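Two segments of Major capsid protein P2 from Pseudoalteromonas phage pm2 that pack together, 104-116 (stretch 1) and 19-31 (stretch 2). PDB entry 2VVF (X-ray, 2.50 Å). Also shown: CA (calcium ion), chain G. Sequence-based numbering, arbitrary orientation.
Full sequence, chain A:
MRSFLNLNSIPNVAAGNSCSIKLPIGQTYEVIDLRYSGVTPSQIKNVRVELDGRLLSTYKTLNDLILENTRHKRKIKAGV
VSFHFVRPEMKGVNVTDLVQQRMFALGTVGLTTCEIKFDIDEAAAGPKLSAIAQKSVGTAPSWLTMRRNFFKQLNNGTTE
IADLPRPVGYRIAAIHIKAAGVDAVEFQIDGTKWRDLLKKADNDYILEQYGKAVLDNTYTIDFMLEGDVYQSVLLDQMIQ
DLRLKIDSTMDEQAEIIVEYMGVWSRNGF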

# COMPACT_ATOMS: atom_id res chain seq x y z
N PHE A 104 -9.61 -13.08 -9.66
CA PHE A 104 -10.97 -12.60 -9.80
C PHE A 104 -11.26 -12.07 -11.20
O PHE A 104 -12.39 -11.68 -11.51
CB PHE A 104 -11.28 -11.52 -8.77
CG PHE A 104 -11.40 -12.04 -7.37
CD1 PHE A 104 -12.62 -12.46 -6.87
CD2 PHE A 104 -10.29 -12.11 -6.54
CE1 PHE A 104 -12.73 -12.94 -5.58
CE2 PHE A 104 -10.39 -12.60 -5.25
CZ PHE A 104 -11.61 -13.01 -4.77
N ALA A 105 -10.24 -12.05 -12.05
CA ALA A 105 -10.38 -11.57 -13.42
C ALA A 105 -11.49 -12.31 -14.16
O ALA A 105 -11.75 -13.49 -13.89
CB ALA A 105 -9.07 -11.68 -14.17
N LEU A 106 -12.14 -11.62 -15.09
CA LEU A 106 -13.23 -12.22 -15.86
C LEU A 106 -12.74 -13.01 -17.07
O LEU A 106 -12.65 -12.47 -18.18
CB LEU A 106 -14.22 -11.14 -16.31
CG LEU A 106 -15.37 -11.60 -17.20
CD1 LEU A 106 -16.12 -12.76 -16.55
CD2 LEU A 106 -16.31 -10.45 -17.49
N GLY A 107 -12.43 -14.28 -16.86
CA GLY A 107 -12.00 -15.15 -17.94
C GLY A 107 -13.23 -15.46 -18.79
O GLY A 107 -14.34 -15.53 -18.26
N THR A 108 -13.04 -15.62 -20.09
CA THR A 108 -14.16 -15.89 -20.99
C THR A 108 -14.06 -17.22 -21.73
O THR A 108 -14.97 -17.60 -22.46
CB THR A 108 -14.38 -14.72 -21.97
OG1 THR A 108 -13.28 -14.64 -22.88
CG2 THR A 108 -14.51 -13.41 -21.22
N VAL A 109 -12.95 -17.94 -21.53
CA VAL A 109 -12.75 -19.22 -22.19
C VAL A 109 -13.87 -20.21 -21.89
O VAL A 109 -14.19 -20.48 -20.73
CB VAL A 109 -11.37 -19.81 -21.87
CG1 VAL A 109 -11.33 -21.29 -22.24
CG2 VAL A 109 -10.28 -19.05 -22.61
N GLY A 110 -14.47 -20.77 -22.95
CA GLY A 110 -15.55 -21.74 -22.81
C GLY A 110 -16.92 -21.07 -22.81
O GLY A 110 -17.95 -21.73 -22.84
N LEU A 111 -16.91 -19.74 -22.77
CA LEU A 111 -18.14 -18.95 -22.76
C LEU A 111 -18.74 -18.81 -24.16
O LEU A 111 -18.02 -18.87 -25.16
CB LEU A 111 -17.88 -17.56 -22.18
CG LEU A 111 -17.86 -17.45 -20.65
CD1 LEU A 111 -17.78 -16.21 -20.22
CD2 LEU A 111 -19.08 -17.66 -20.12
N THR A 112 -20.05 -18.60 -24.22
CA THR A 112 -20.73 -18.41 -25.49
C THR A 112 -21.06 -16.93 -25.64
O THR A 112 -21.05 -16.38 -26.75
CB THR A 112 -21.99 -19.28 -25.60
OG1 THR A 112 -21.63 -20.66 -25.51
CG2 THR A 112 -22.70 -19.03 -26.93
N THR A 113 -21.34 -16.28 -24.51
CA THR A 113 -21.64 -14.85 -24.50
C THR A 113 -21.23 -14.18 -23.20
O THR A 113 -21.40 -14.73 -22.11
CB THR A 113 -23.12 -14.57 -24.83
OG1 THR A 113 -23.95 -15.02 -23.75
CG2 THR A 113 -23.54 -15.27 -26.11
N CYS A 114 -20.68 -12.97 -23.33
CA CYS A 114 -20.28 -12.16 -22.18
C CYS A 114 -20.84 -10.77 -22.43
O CYS A 114 -20.45 -10.09 -23.37
CB CYS A 114 -18.76 -12.12 -22.05
SG CYS A 114 -18.19 -11.82 -20.35
N GLU A 115 -21.80 -10.36 -21.60
CA GLU A 115 -22.46 -9.09 -21.79
C GLU A 115 -22.58 -8.23 -20.54
O GLU A 115 -22.63 -8.73 -19.42
CB GLU A 115 -23.87 -9.34 -22.34
CG GLU A 115 -24.19 -8.63 -23.63
CD GLU A 115 -25.45 -9.16 -24.28
OE1 GLU A 115 -25.38 -10.19 -24.97
OE2 GLU A 115 -26.53 -8.55 -24.09
N ILE A 116 -22.67 -6.92 -20.76
CA ILE A 116 -22.88 -5.96 -19.69
C ILE A 116 -24.07 -5.10 -20.12
O ILE A 116 -23.91 -4.10 -20.81
CB ILE A 116 -21.64 -5.10 -19.42
CG1 ILE A 116 -20.52 -5.95 -18.82
CG2 ILE A 116 -21.98 -3.96 -18.47
CD1 ILE A 116 -19.29 -5.15 -18.45
CA CA G . -11.64 -15.68 -12.62
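Stretch 2 19-31: CSIKLPIGQTYEV

Stretch 2 runs antiparallel to stretch 1, pairing with it as beta strand at two places and, between them, through a loop fastened by the hydroxyl of Thr 108. At one end, the strand that enters stretch 2 at Cys 19 lies beside strand 114-116, their directions 149° apart. Ile 21 N donates to Ile 116 O at 2.9 Å, Ile 116 N returns a bond to Ile 21 O at 3.1 Å, and Leu 23 N reaches Cys 114 O at 2.8 Å. Cys 114, Ile 116, Ile 21 and Leu 23 direct their side chains to one face, where apolar groups suit the buried setting: Ile 116 CB lies 3.9 Å from Ile 21 CB, and Cys 114 SG 3.9 Å from Leu 23 CD1.

At the other end, Leu 106 and Tyr 29 form a regular antiparallel pair, with Tyr 29 N to Leu 106 O and Leu 106 N to Tyr 29 O both 2.9 Å. Next to them Gly 107 CA lies 4.1 Å from Thr 28 CA.

Between the strands, Thr 108 OG1 accepts from Gly 26 N at 2.8 Å and donates to Gln 27 O at 2.6 Å, a double role open to a hydroxyl. Gly 26, at phi 140°, adopts a backbone suited to glycine. Ile 25 packs against both ends of the type II turn 108-111 and on toward Cys 114, with its CG1 4.0 Å from Leu 111 CB and its CD1 4.2 Å from Cys 114 CB.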

# COMPACT_ATOMS: atom_id res chain seq x y z
N CYS A 19 -29.21 -0.59 -23.88
CA CYS A 19 -27.97 -0.95 -24.56
C CYS A 19 -27.23 -2.09 -23.88
O CYS A 19 -27.60 -2.53 -22.79
CB CYS A 19 -27.05 0.27 -24.69
SG CYS A 19 -27.90 1.78 -25.22
N SER A 20 -26.18 -2.57 -24.54
CA SER A 20 -25.41 -3.67 -24.02
C SER A 20 -23.96 -3.60 -24.48
O SER A 20 -23.68 -3.17 -25.60
CB SER A 20 -26.03 -4.99 -24.47
OG SER A 20 -25.15 -6.08 -24.23
N ILE A 21 -23.04 -4.02 -23.62
CA ILE A 21 -21.63 -4.05 -23.95
C ILE A 21 -21.24 -5.50 -24.19
O ILE A 21 -20.90 -6.23 -23.25
CB ILE A 21 -20.75 -3.41 -22.86
CG1 ILE A 21 -21.05 -1.92 -22.74
CG2 ILE A 21 -19.27 -3.64 -23.16
CD1 ILE A 21 -20.24 -1.21 -21.68
N LYS A 22 -21.33 -5.94 -25.44
CA LYS A 22 -21.01 -7.31 -25.79
C LYS A 22 -19.50 -7.51 -25.88
O LYS A 22 -18.84 -6.91 -26.72
CB LYS A 22 -21.69 -7.71 -27.10
CG LYS A 22 -23.18 -7.38 -27.13
CD LYS A 22 -23.89 -8.11 -28.25
CE LYS A 22 -25.40 -8.03 -28.09
NZ LYS A 22 -26.11 -8.96 -29.01
N LEU A 23 -18.97 -8.34 -24.99
CA LEU A 23 -17.54 -8.60 -24.94
C LEU A 23 -17.14 -9.82 -25.76
O LEU A 23 -17.76 -10.88 -25.65
CB LEU A 23 -17.08 -8.75 -23.49
CG LEU A 23 -17.50 -7.62 -22.55
CD1 LEU A 23 -17.36 -8.04 -21.10
CD2 LEU A 23 -16.70 -6.36 -22.83
N PRO A 24 -16.11 -9.66 -26.57
CA PRO A 24 -15.60 -10.74 -27.40
C PRO A 24 -15.00 -11.84 -26.54
O PRO A 24 -14.21 -11.58 -25.64
CB PRO A 24 -14.51 -10.05 -28.23
CG PRO A 24 -15.02 -8.66 -28.39
CD PRO A 24 -15.84 -8.34 -27.17
N ILE A 25 -15.38 -13.08 -26.83
CA ILE A 25 -14.90 -14.23 -26.08
C ILE A 25 -13.51 -14.68 -26.54
O ILE A 25 -13.17 -14.56 -27.72
CB ILE A 25 -15.90 -15.40 -26.13
CG1 ILE A 25 -17.09 -15.12 -25.21
CG2 ILE A 25 -15.22 -16.71 -25.76
CD1 ILE A 25 -17.98 -13.99 -25.68
N GLY A 26 -12.72 -15.20 -25.61
CA GLY A 26 -11.38 -15.68 -25.93
C GLY A 26 -10.34 -15.33 -24.88
O GLY A 26 -9.52 -16.18 -24.51
N GLN A 27 -10.34 -14.09 -24.41
CA GLN A 27 -9.36 -13.64 -23.44
C GLN A 27 -9.93 -13.38 -22.05
O GLN A 27 -11.06 -13.74 -21.75
CB GLN A 27 -8.62 -12.40 -23.95
CG GLN A 27 -8.29 -12.44 -25.43
CD GLN A 27 -6.86 -12.88 -25.70
OE1 GLN A 27 -6.35 -13.78 -25.05
NE2 GLN A 27 -6.22 -12.23 -26.66
N THR A 28 -9.12 -12.75 -21.20
CA THR A 28 -9.51 -12.43 -19.83
C THR A 28 -9.64 -10.92 -19.65
O THR A 28 -8.76 -10.15 -20.05
CB THR A 28 -8.50 -13.00 -18.82
OG1 THR A 28 -8.57 -14.43 -18.84
CG2 THR A 28 -8.79 -12.49 -17.42
N TYR A 29 -10.74 -10.49 -19.04
CA TYR A 29 -10.98 -9.08 -18.78
C TYR A 29 -10.69 -8.76 -17.32
O TYR A 29 -11.44 -9.17 -16.43
CB TYR A 29 -12.43 -8.71 -19.11
CG TYR A 29 -12.76 -8.78 -20.59
CD1 TYR A 29 -12.57 -7.68 -21.42
CD2 TYR A 29 -13.27 -9.94 -21.15
CE1 TYR A 29 -12.87 -7.74 -22.77
CE2 TYR A 29 -13.57 -10.02 -22.49
CZ TYR A 29 -13.37 -8.91 -23.30
OH TYR A 29 -13.67 -8.98 -24.64
N GLU A 30 -9.60 -8.04 -17.08
CA GLU A 30 -9.23 -7.67 -15.73
C GLU A 30 -9.99 -6.42 -15.28
O GLU A 30 -10.48 -6.35 -14.16
CB GLU A 30 -7.72 -7.42 -15.65
CG GLU A 30 -6.88 -8.52 -16.27
CD GLU A 30 -5.42 -8.43 -15.88
OE1 GLU A 30 -4.98 -7.33 -15.49
OE2 GLU A 30 -4.71 -9.45 -15.97
N VAL A 31 -10.07 -5.45 -16.18
CA VAL A 31 -10.78 -4.20 -15.90
C VAL A 31 -11.44 -3.66 -17.16
O VAL A 31 -10.90 -3.78 -18.26
CB VAL A 31 -9.85 -3.14 -15.28
CG1 VAL A 31 -10.65 -1.93 -14.84
CG2 VAL A 31 -9.05 -3.72 -14.12